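Local coordinates for protein Ala-tRNApro hydrolase ProX (Aeropyrum pernix, PDB 1WDV) that probably hydrolyses mischarged Ala-tRNA(Pro), acting as a free-standing editing enzyme that complements prolyl-tRNA synthetase, at residues E3-W8 with W16-M21; P99-P104 with A130-S135; L109-I114 with R137-A142. One frame throughout, in Å; residues are numbered along the deposited sequence.

Interaction 1: residues E3-W8 with W16-M21; sequences EKVEEW and WRLLIM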
loop_
_atom_site.group_PDB
_atom_site.type_symbol
_atom_site.label_atom_id
_atom_site.label_comp_id
_atom_site.label_asym_id
_atom_site.label_seq_id
_atom_site.Cartn_x
_atom_site.Cartn_y
_atom_site.Cartn_z
ATOM N N GLU A 3 11.352 -6.999 9.078
ATOM C CA GLU A 3 12.303 -6.238 9.940
ATOM C C GLU A 3 12.284 -4.750 9.628
ATOM O O GLU A 3 12.170 -3.935 10.535
ATOM C CB GLU A 3 13.736 -6.775 9.775
ATOM C CG GLU A 3 14.313 -6.627 8.368
ATOM C CD GLU A 3 15.680 -7.288 8.198
ATOM O OE1 GLU A 3 15.771 -8.525 8.397
ATOM O OE2 GLU A 3 16.661 -6.577 7.862
ATOM N N LYS A 4 12.389 -4.401 8.347
ATOM C CA LYS A 4 12.399 -2.999 7.957
ATOM C C LYS A 4 11.108 -2.283 8.343
ATOM O O LYS A 4 11.147 -1.144 8.784
ATOM C CB LYS A 4 12.624 -2.846 6.445
ATOM C CG LYS A 4 13.948 -3.435 5.931
ATOM C CD LYS A 4 14.270 -2.931 4.512
ATOM C CE LYS A 4 15.567 -3.561 4.000
ATOM N NZ LYS A 4 16.241 -2.731 2.958
ATOM N N VAL A 5 9.966 -2.945 8.170
ATOM C CA VAL A 5 8.702 -2.312 8.511
ATOM C C VAL A 5 8.610 -2.105 10.013
ATOM O O VAL A 5 8.222 -1.038 10.456
ATOM C CB VAL A 5 7.501 -3.159 8.009
ATOM C CG1 VAL A 5 6.195 -2.551 8.456
ATOM C CG2 VAL A 5 7.567 -3.235 6.510
ATOM N N GLU A 6 8.976 -3.126 10.791
ATOM C CA GLU A 6 8.942 -3.006 12.255
ATOM C C GLU A 6 9.881 -1.900 12.733
ATOM O O GLU A 6 9.533 -1.126 13.629
ATOM C CB GLU A 6 9.327 -4.340 12.917
ATOM C CG GLU A 6 8.242 -5.410 12.826
ATOM C CD GLU A 6 8.720 -6.801 13.268
ATOM O OE1 GLU A 6 9.062 -6.970 14.469
ATOM O OE2 GLU A 6 8.752 -7.718 12.408
ATOM N N GLU A 7 11.072 -1.838 12.136
ATOM C CA GLU A 7 12.069 -0.822 12.487
ATOM C C GLU A 7 11.561 0.584 12.117
ATOM O O GLU A 7 11.864 1.565 12.791
ATOM C CB GLU A 7 13.410 -1.098 11.761
ATOM C CG GLU A 7 14.103 -2.448 12.069
ATOM C CD GLU A 7 15.301 -2.755 11.123
ATOM O OE1 GLU A 7 15.126 -2.748 9.877
ATOM O OE2 GLU A 7 16.429 -3.007 11.617
ATOM N N TRP A 8 10.764 0.682 11.055
ATOM C CA TRP A 8 10.248 1.963 10.615
ATOM C C TRP A 8 9.252 2.489 11.641
ATOM O O TRP A 8 9.270 3.662 12.005
ATOM C CB TRP A 8 9.575 1.804 9.235
ATOM C CG TRP A 8 9.166 3.097 8.581
ATOM C CD1 TRP A 8 9.898 3.821 7.677
ATOM C CD2 TRP A 8 7.949 3.824 8.787
ATOM N NE1 TRP A 8 9.209 4.955 7.312
ATOM C CE2 TRP A 8 8.011 4.985 7.977
ATOM C CE3 TRP A 8 6.813 3.615 9.575
ATOM C CZ2 TRP A 8 6.977 5.927 7.938
ATOM C CZ3 TRP A 8 5.781 4.557 9.536
ATOM C CH2 TRP A 8 5.876 5.701 8.718
ATOM N N TRP A 16 1.374 1.416 15.211
ATOM C CA TRP A 16 1.019 0.421 14.193
ATOM C C TRP A 16 1.536 -0.957 14.594
ATOM O O TRP A 16 2.538 -1.076 15.291
ATOM C CB TRP A 16 1.609 0.810 12.839
ATOM C CG TRP A 16 1.189 2.151 12.368
ATOM C CD1 TRP A 16 0.305 3.015 12.954
ATOM C CD2 TRP A 16 1.625 2.774 11.166
ATOM N NE1 TRP A 16 0.169 4.156 12.174
ATOM C CE2 TRP A 16 0.970 4.025 11.074
ATOM C CE3 TRP A 16 2.504 2.388 10.151
ATOM C CZ2 TRP A 16 1.175 4.903 10.003
ATOM C CZ3 TRP A 16 2.709 3.249 9.087
ATOM C CH2 TRP A 16 2.053 4.495 9.024
ATOM N N ARG A 17 0.863 -1.998 14.118
ATOM C CA ARG A 17 1.224 -3.354 14.496
ATOM C C ARG A 17 1.250 -4.283 13.302
ATOM O O ARG A 17 0.554 -4.040 12.320
ATOM C CB ARG A 17 0.170 -3.937 15.443
ATOM C CG ARG A 17 -0.206 -3.120 16.649
ATOM C CD ARG A 17 -1.059 -3.987 17.585
ATOM N NE ARG A 17 -2.266 -4.491 16.934
ATOM C CZ ARG A 17 -3.181 -5.231 17.547
ATOM N NH1 ARG A 17 -3.019 -5.547 18.831
ATOM N NH2 ARG A 17 -4.260 -5.648 16.890
ATOM N N LEU A 18 2.038 -5.353 13.394
ATOM C CA LEU A 18 2.057 -6.367 12.338
ATOM C C LEU A 18 1.213 -7.548 12.829
ATOM O O LEU A 18 1.433 -8.067 13.937
ATOM C CB LEU A 18 3.477 -6.859 12.032
ATOM C CG LEU A 18 4.402 -5.985 11.186
ATOM C CD1 LEU A 18 5.691 -6.752 10.975
ATOM C CD2 LEU A 18 3.748 -5.642 9.831
ATOM N N LEU A 19 0.240 -7.960 12.029
ATOM C CA LEU A 19 -0.619 -9.083 12.379
ATOM C C LEU A 19 -0.175 -10.216 11.478
ATOM O O LEU A 19 0.099 -10.008 10.296
ATOM C CB LEU A 19 -2.082 -8.735 12.149
ATOM C CG LEU A 19 -2.617 -7.567 12.996
ATOM C CD1 LEU A 19 -4.088 -7.431 12.705
ATOM C CD2 LEU A 19 -2.370 -7.794 14.507
ATOM N N ILE A 20 -0.094 -11.422 12.031
ATOM C CA ILE A 20 0.393 -12.560 11.246
ATOM C C ILE A 20 -0.672 -13.570 10.890
ATOM O O ILE A 20 -1.404 -14.021 11.754
ATOM C CB ILE A 20 1.486 -13.302 12.054
ATOM C CG1 ILE A 20 2.506 -12.296 12.593
ATOM C CG2 ILE A 20 2.140 -14.364 11.182
ATOM C CD1 ILE A 20 3.166 -11.451 11.518
HETATM N N MSE A 21 -0.758 -13.933 9.616
HETATM C CA MSE A 21 -1.725 -14.932 9.161
HETATM C C MSE A 21 -0.968 -16.264 9.146
HETATM O O MSE A 21 0.122 -16.355 8.621
HETATM C CB MSE A 21 -2.202 -14.571 7.756
HETATM C CG MSE A 21 -2.642 -13.117 7.646
HETATM SE SE MSE A 21 -4.186 -12.802 8.738
HETATM C CE MSE A 21 -5.028 -14.207 7.972
#
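Trp-8 and Trp-16 bring their six-membered rings together at the CZ3 corners, with Trp-8 CZ3 3.4 Å from Trp-16 CZ3. The planes are tilted by only 24°, yet the ring centroids lie 5.3 Å apart, so the two rings are slid past each other and barely overlap; each meets the other obliquely. CH2 of both rings joins in. Val-101 and Ala-142 also touch the six-membered ring of Trp-8, and Leu-14 packs on the same side chain. Trp-16 meets the ring of Phe-134 at about 50°, touches Leu-132 and Leu-139, and gives its NE1 hydrogen to Glu-138 OE1, a bond that should fix the rotation of the buried indole.

One turn back on the helix, the pairing becomes aliphatic. Leu-18 divides its two methyls between neighbouring helix residues: CD1 goes to Glu-6 CG at 3.4 Å, and CD2 to Val-5 CG1 at a looser 4.2 Å. Val-5 offers that methyl because CG1 is anti to the backbone N (chi1 176°). The Glu-6 side chain crosses Leu-18 at about a right angle and offers its CG methylene as apolar surface at the exposed margin; OE2 also comes within 3.5 Å of Leu-18 CD1. No hydrogen bond joins the two segments.

Helix 4-12 is thus laid by hydrophobic contact against strand 17-20, an outermost strand of a three-stranded antiparallel sheet. The strand's backbone bonds go to its neighbour, strand 130-134, while Val-5 also reaches Pro-99 in a loop and Trp-8 reaches helix 136-143.

Interaction 2: residues P99-P104 with A130-S135; sequences PPVALP and ALLEFS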
loop_
_atom_site.group_PDB
_atom_site.type_symbol
_atom_site.label_atom_id
_atom_site.label_comp_id
_atom_site.label_asym_id
_atom_site.label_seq_id
_atom_site.Cartn_x
_atom_site.Cartn_y
_atom_site.Cartn_z
ATOM N N PRO A 99 4.610 -3.264 1.622
ATOM C CA PRO A 99 4.176 -2.291 2.627
ATOM C C PRO A 99 4.109 -0.878 2.052
ATOM O O PRO A 99 4.692 -0.596 1.015
ATOM C CB PRO A 99 5.241 -2.408 3.705
ATOM C CG PRO A 99 6.517 -2.631 2.843
ATOM C CD PRO A 99 6.055 -3.555 1.734
ATOM N N PRO A 100 3.393 0.039 2.736
ATOM C CA PRO A 100 3.281 1.425 2.272
ATOM C C PRO A 100 4.393 2.308 2.858
ATOM O O PRO A 100 4.461 3.513 2.600
ATOM C CB PRO A 100 1.881 1.826 2.767
ATOM C CG PRO A 100 1.796 1.120 4.077
ATOM C CD PRO A 100 2.373 -0.264 3.767
ATOM N N VAL A 101 5.267 1.706 3.656
ATOM C CA VAL A 101 6.388 2.419 4.257
ATOM C C VAL A 101 7.622 1.532 4.168
ATOM O O VAL A 101 7.520 0.335 3.849
ATOM C CB VAL A 101 6.126 2.749 5.751
ATOM C CG1 VAL A 101 4.929 3.678 5.880
ATOM C CG2 VAL A 101 5.908 1.459 6.563
ATOM N N ALA A 102 8.782 2.125 4.440
ATOM C CA ALA A 102 10.052 1.399 4.399
ATOM C C ALA A 102 10.384 0.837 3.007
ATOM O O ALA A 102 11.038 -0.226 2.861
ATOM C CB ALA A 102 10.057 0.288 5.460
ATOM N N LEU A 103 9.960 1.575 1.982
ATOM C CA LEU A 103 10.264 1.234 0.592
ATOM C C LEU A 103 11.493 2.074 0.182
ATOM O O LEU A 103 11.881 3.018 0.922
ATOM C CB LEU A 103 9.088 1.640 -0.315
ATOM C CG LEU A 103 7.738 0.965 -0.077
ATOM C CD1 LEU A 103 6.659 1.700 -0.864
ATOM C CD2 LEU A 103 7.847 -0.514 -0.497
ATOM N N PRO A 104 12.134 1.739 -0.962
ATOM C CA PRO A 104 13.300 2.531 -1.397
ATOM C C PRO A 104 12.823 3.991 -1.510
ATOM O O PRO A 104 11.694 4.273 -1.945
ATOM C CB PRO A 104 13.675 1.891 -2.728
ATOM C CG PRO A 104 13.399 0.410 -2.450
ATOM C CD PRO A 104 12.021 0.488 -1.746
ATOM N N ALA A 130 2.122 -11.317 6.556
ATOM C CA ALA A 130 1.993 -10.282 7.567
ATOM C C ALA A 130 1.209 -9.107 7.039
ATOM O O ALA A 130 1.408 -8.679 5.904
ATOM C CB ALA A 130 3.395 -9.792 8.030
ATOM N N LEU A 131 0.283 -8.627 7.861
ATOM C CA LEU A 131 -0.505 -7.464 7.529
ATOM C C LEU A 131 -0.145 -6.316 8.476
ATOM O O LEU A 131 0.039 -6.517 9.677
ATOM C CB LEU A 131 -1.996 -7.792 7.651
ATOM C CG LEU A 131 -2.455 -8.845 6.633
ATOM C CD1 LEU A 131 -3.718 -9.524 7.164
ATOM C CD2 LEU A 131 -2.738 -8.189 5.291
ATOM N N LEU A 132 -0.044 -5.103 7.936
ATOM C CA LEU A 132 0.275 -3.946 8.766
ATOM C C LEU A 132 -1.010 -3.230 9.149
ATOM O O LEU A 132 -1.737 -2.742 8.278
ATOM C CB LEU A 132 1.152 -2.960 7.987
ATOM C CG LEU A 132 1.434 -1.596 8.645
ATOM C CD1 LEU A 132 2.271 -1.808 9.898
ATOM C CD2 LEU A 132 2.168 -0.695 7.645
ATOM N N GLU A 133 -1.297 -3.175 10.449
ATOM C CA GLU A 133 -2.484 -2.489 10.935
ATOM C C GLU A 133 -2.037 -1.049 11.161
ATOM O O GLU A 133 -1.142 -0.797 11.997
ATOM C CB GLU A 133 -2.938 -3.100 12.252
ATOM C CG GLU A 133 -4.080 -2.371 12.923
ATOM C CD GLU A 133 -4.267 -2.911 14.335
ATOM O OE1 GLU A 133 -4.925 -3.953 14.494
ATOM O OE2 GLU A 133 -3.703 -2.327 15.277
ATOM N N PHE A 134 -2.628 -0.116 10.413
ATOM C CA PHE A 134 -2.238 1.297 10.528
ATOM C C PHE A 134 -3.366 2.297 10.260
ATOM O O PHE A 134 -4.434 1.954 9.787
ATOM C CB PHE A 134 -1.065 1.585 9.557
ATOM C CG PHE A 134 -1.456 1.651 8.089
ATOM C CD1 PHE A 134 -1.725 2.884 7.475
ATOM C CD2 PHE A 134 -1.521 0.489 7.307
ATOM C CE1 PHE A 134 -2.050 2.947 6.116
ATOM C CE2 PHE A 134 -1.840 0.539 5.949
ATOM C CZ PHE A 134 -2.110 1.778 5.344
ATOM N N SER A 135 -3.086 3.559 10.553
ATOM C CA SER A 135 -4.055 4.637 10.339
ATOM C C SER A 135 -3.679 5.382 9.075
ATOM O O SER A 135 -2.566 5.871 8.963
ATOM C CB SER A 135 -3.985 5.638 11.495
ATOM O OG SER A 135 -4.488 6.907 11.075
#
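Leu-132 and Phe-134, two residues apart on one side of strand 130-134, receive the ring of Pro-100 between them. At the start of the strand, Ala-130 touches Ile-20 and Leu-131 touches Met-21; the contact with 99-104 begins at Leu-132. Its CG is anti to the backbone N (chi1 172°), and from there CD2 reaches Pro-100 CD at 3.9 Å and Pro-100 CG at 4.0 Å. The same methyl is 4.4 Å from Val-101 CG2, a more distant touch, and the side chain also meets Leu-18 and Ile-9.

Glu-133 points to the other side of the sheet, as strand alternation requires, and forms a salt bridge with Arg-17. Strand 130-134 is the middle of three antiparallel strands, flanked by 17-20 and 121-124; within what is assigned as an aminoacyl-tRNA editing domain, the irregular segment 99-104 covers the face that carries Leu-132 and Phe-134.

Phe-134 follows, with chi1 at 74° placing its ring between the backbone N and the carbonyl carbon. CE2 and CZ are the ring atoms that meet Pro-100 CG, the former at 4.1 Å, and the approach is oblique as the two side chains run past each other in opposite directions. All four touching residues are buried, and Leu-139 packs on Pro-100, Val-101 and Phe-134 alike. Ser-135 then ends the segment as an N-cap, its OG accepting from the backbone N of Glu-138 at the start of helix 136-143.

Interaction 3: residues L109-I114 with R137-A142; sequences LVVDRI and RELVEA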
loop_
_atom_site.group_PDB
_atom_site.type_symbol
_atom_site.label_atom_id
_atom_site.label_comp_id
_atom_site.label_asym_id
_atom_site.label_seq_id
_atom_site.Cartn_x
_atom_site.Cartn_y
_atom_site.Cartn_z
ATOM N N LEU A 109 4.869 7.947 -2.608
ATOM C CA LEU A 109 3.641 7.388 -2.040
ATOM C C LEU A 109 2.392 8.231 -2.325
ATOM O O LEU A 109 2.415 9.461 -2.181
ATOM C CB LEU A 109 3.817 7.234 -0.522
ATOM C CG LEU A 109 2.660 6.643 0.292
ATOM C CD1 LEU A 109 2.482 5.190 -0.128
ATOM C CD2 LEU A 109 2.962 6.731 1.785
ATOM N N VAL A 110 1.322 7.562 -2.741
ATOM C CA VAL A 110 0.028 8.210 -3.047
ATOM C C VAL A 110 -1.039 7.433 -2.272
ATOM O O VAL A 110 -1.066 6.211 -2.316
ATOM C CB VAL A 110 -0.295 8.126 -4.573
ATOM C CG1 VAL A 110 -1.652 8.765 -4.873
ATOM C CG2 VAL A 110 0.810 8.802 -5.398
ATOM N N VAL A 111 -1.930 8.138 -1.576
ATOM C CA VAL A 111 -2.975 7.473 -0.781
ATOM C C VAL A 111 -4.346 7.903 -1.275
ATOM O O VAL A 111 -4.604 9.099 -1.430
ATOM C CB VAL A 111 -2.823 7.832 0.725
ATOM C CG1 VAL A 111 -3.943 7.200 1.546
ATOM C CG2 VAL A 111 -1.494 7.274 1.240
ATOM N N ASP A 112 -5.218 6.941 -1.573
ATOM C CA ASP A 112 -6.552 7.318 -2.026
ATOM C C ASP A 112 -7.336 7.978 -0.897
ATOM O O ASP A 112 -7.422 7.438 0.202
ATOM C CB ASP A 112 -7.341 6.138 -2.549
ATOM C CG ASP A 112 -8.583 6.597 -3.291
ATOM O OD1 ASP A 112 -9.564 7.038 -2.646
ATOM O OD2 ASP A 112 -8.572 6.581 -4.523
ATOM N N ARG A 113 -7.942 9.133 -1.172
ATOM C CA ARG A 113 -8.625 9.854 -0.097
ATOM C C ARG A 113 -9.816 9.130 0.509
ATOM O O ARG A 113 -10.193 9.445 1.634
ATOM C CB ARG A 113 -9.042 11.277 -0.548
ATOM C CG ARG A 113 -10.491 11.444 -0.905
ATOM C CD ARG A 113 -10.831 12.826 -1.436
ATOM N NE ARG A 113 -10.019 13.227 -2.577
ATOM C CZ ARG A 113 -9.002 14.081 -2.516
ATOM N NH1 ARG A 113 -8.644 14.645 -1.362
ATOM N NH2 ARG A 113 -8.339 14.382 -3.626
ATOM N N ILE A 114 -10.397 8.170 -0.209
ATOM C CA ILE A 114 -11.538 7.450 0.364
ATOM C C ILE A 114 -11.111 6.707 1.642
ATOM O O ILE A 114 -11.945 6.380 2.492
ATOM C CB ILE A 114 -12.174 6.467 -0.677
ATOM C CG1 ILE A 114 -13.516 5.953 -0.160
ATOM C CG2 ILE A 114 -11.279 5.295 -0.918
ATOM C CD1 ILE A 114 -14.347 5.291 -1.235
ATOM N N ARG A 137 -4.590 8.334 8.019
ATOM C CA ARG A 137 -4.178 9.706 8.298
ATOM C C ARG A 137 -2.776 9.795 8.867
ATOM O O ARG A 137 -2.020 10.702 8.495
ATOM C CB ARG A 137 -5.150 10.364 9.262
ATOM C CG ARG A 137 -6.426 10.651 8.556
ATOM C CD ARG A 137 -7.354 11.469 9.426
ATOM N NE ARG A 137 -8.315 12.162 8.588
ATOM C CZ ARG A 137 -9.544 12.447 8.976
ATOM N NH1 ARG A 137 -9.945 12.089 10.198
ATOM N NH2 ARG A 137 -10.360 13.090 8.153
ATOM N N GLU A 138 -2.424 8.868 9.753
ATOM C CA GLU A 138 -1.085 8.884 10.344
ATOM C C GLU A 138 -0.046 8.590 9.257
ATOM O O GLU A 138 1.051 9.148 9.270
ATOM C CB GLU A 138 -0.972 7.870 11.487
ATOM C CG GLU A 138 -1.836 8.257 12.716
ATOM C CD GLU A 138 -1.725 7.258 13.870
ATOM O OE1 GLU A 138 -1.035 6.223 13.737
ATOM O OE2 GLU A 138 -2.350 7.509 14.926
ATOM N N LEU A 139 -0.412 7.742 8.298
ATOM C CA LEU A 139 0.500 7.414 7.227
ATOM C C LEU A 139 0.764 8.675 6.404
ATOM O O LEU A 139 1.901 9.003 6.080
ATOM C CB LEU A 139 -0.112 6.324 6.332
ATOM C CG LEU A 139 0.665 6.083 5.043
ATOM C CD1 LEU A 139 2.010 5.500 5.378
ATOM C CD2 LEU A 139 -0.147 5.126 4.126
ATOM N N VAL A 140 -0.301 9.376 6.066
ATOM C CA VAL A 140 -0.152 10.581 5.272
ATOM C C VAL A 140 0.685 11.607 6.007
ATOM O O VAL A 140 1.633 12.170 5.430
ATOM C CB VAL A 140 -1.532 11.149 4.893
ATOM C CG1 VAL A 140 -1.392 12.480 4.158
ATOM C CG2 VAL A 140 -2.240 10.161 3.963
ATOM N N GLU A 141 0.391 11.833 7.277
ATOM C CA GLU A 141 1.136 12.842 8.011
ATOM C C GLU A 141 2.617 12.489 8.141
ATOM O O GLU A 141 3.489 13.358 8.018
ATOM C CB GLU A 141 0.528 13.067 9.391
ATOM C CG GLU A 141 1.245 14.162 10.166
ATOM C CD GLU A 141 0.474 14.634 11.363
ATOM O OE1 GLU A 141 -0.612 15.243 11.173
ATOM O OE2 GLU A 141 0.954 14.406 12.491
ATOM N N ALA A 142 2.909 11.219 8.370
ATOM C CA ALA A 142 4.293 10.789 8.547
ATOM C C ALA A 142 5.145 10.809 7.292
ATOM O O ALA A 142 6.364 10.957 7.363
ATOM C CB ALA A 142 4.318 9.395 9.145
#
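Apolar contacts between Leu-109 and Val-111 on the strand and Leu-139 and Val-140 on the helix make up the whole interface. The two leucines reach toward each other tip to tip, Leu-109 CD2 lying 3.9 Å from Leu-139 CD1. The other methyl of Leu-139, CD2, meets Val-111 CG2 at 3.8 Å, so a single side chain spans both strand residues. Its CG stands anti to the backbone N (chi1 170°), which carries the branch toward the strand. Val-140 approaches Val-111 obliquely and presents CG2, 4.0 Å from Val-111 CB.

The polar bonds lie within or beyond the segments. Asp-112 makes an Asx turn: OD1 accepts from Ile-114 N at 2.8 Å through its anti lone pair, in a nearly straight bond of 163°. Its OD2 is held by Val-150 N and Ser-151 OG, giving this buried carboxylate three partners.

The short axes of strand 109-112 and helix 137-142 approach to 9.7 Å and run roughly antiparallel, at 150°. Helix 136-143 lies over one face of the mixed sheet by apolar side-chain packing, with no hydrogen bond between the two segments, so the spacing here probably reflects the bulk of the branched side chains rather than any directional bond.

Along the chain, interaction 1 closes before the others open, whereas interactions 2 and 3 alternate their segments. Interactions 1 and 2, centres about 7 Å apart, share the three-stranded antiparallel sheet, strands 17-20 and 130-134 being joined there by hydrogen bonds such as Leu-19 N to Leu-131 O (2.8 Å) and by the Arg-17 to Glu-133 salt bridge. Interaction 3 lies on the mixed five-stranded sheet, about 12 Å from interaction 2 and 18 Å from interaction 1, centre to centre. Helix 136-143, directly following strand 130-134, connects them: its Leu-139, part of interaction 3, also packs on Trp-16 of interaction 1 and on Pro-100, Val-101 and Phe-134 of interaction 2. N-terminal helix and both sheets are thereby joined through shared apolar side chains and a few polar bonds.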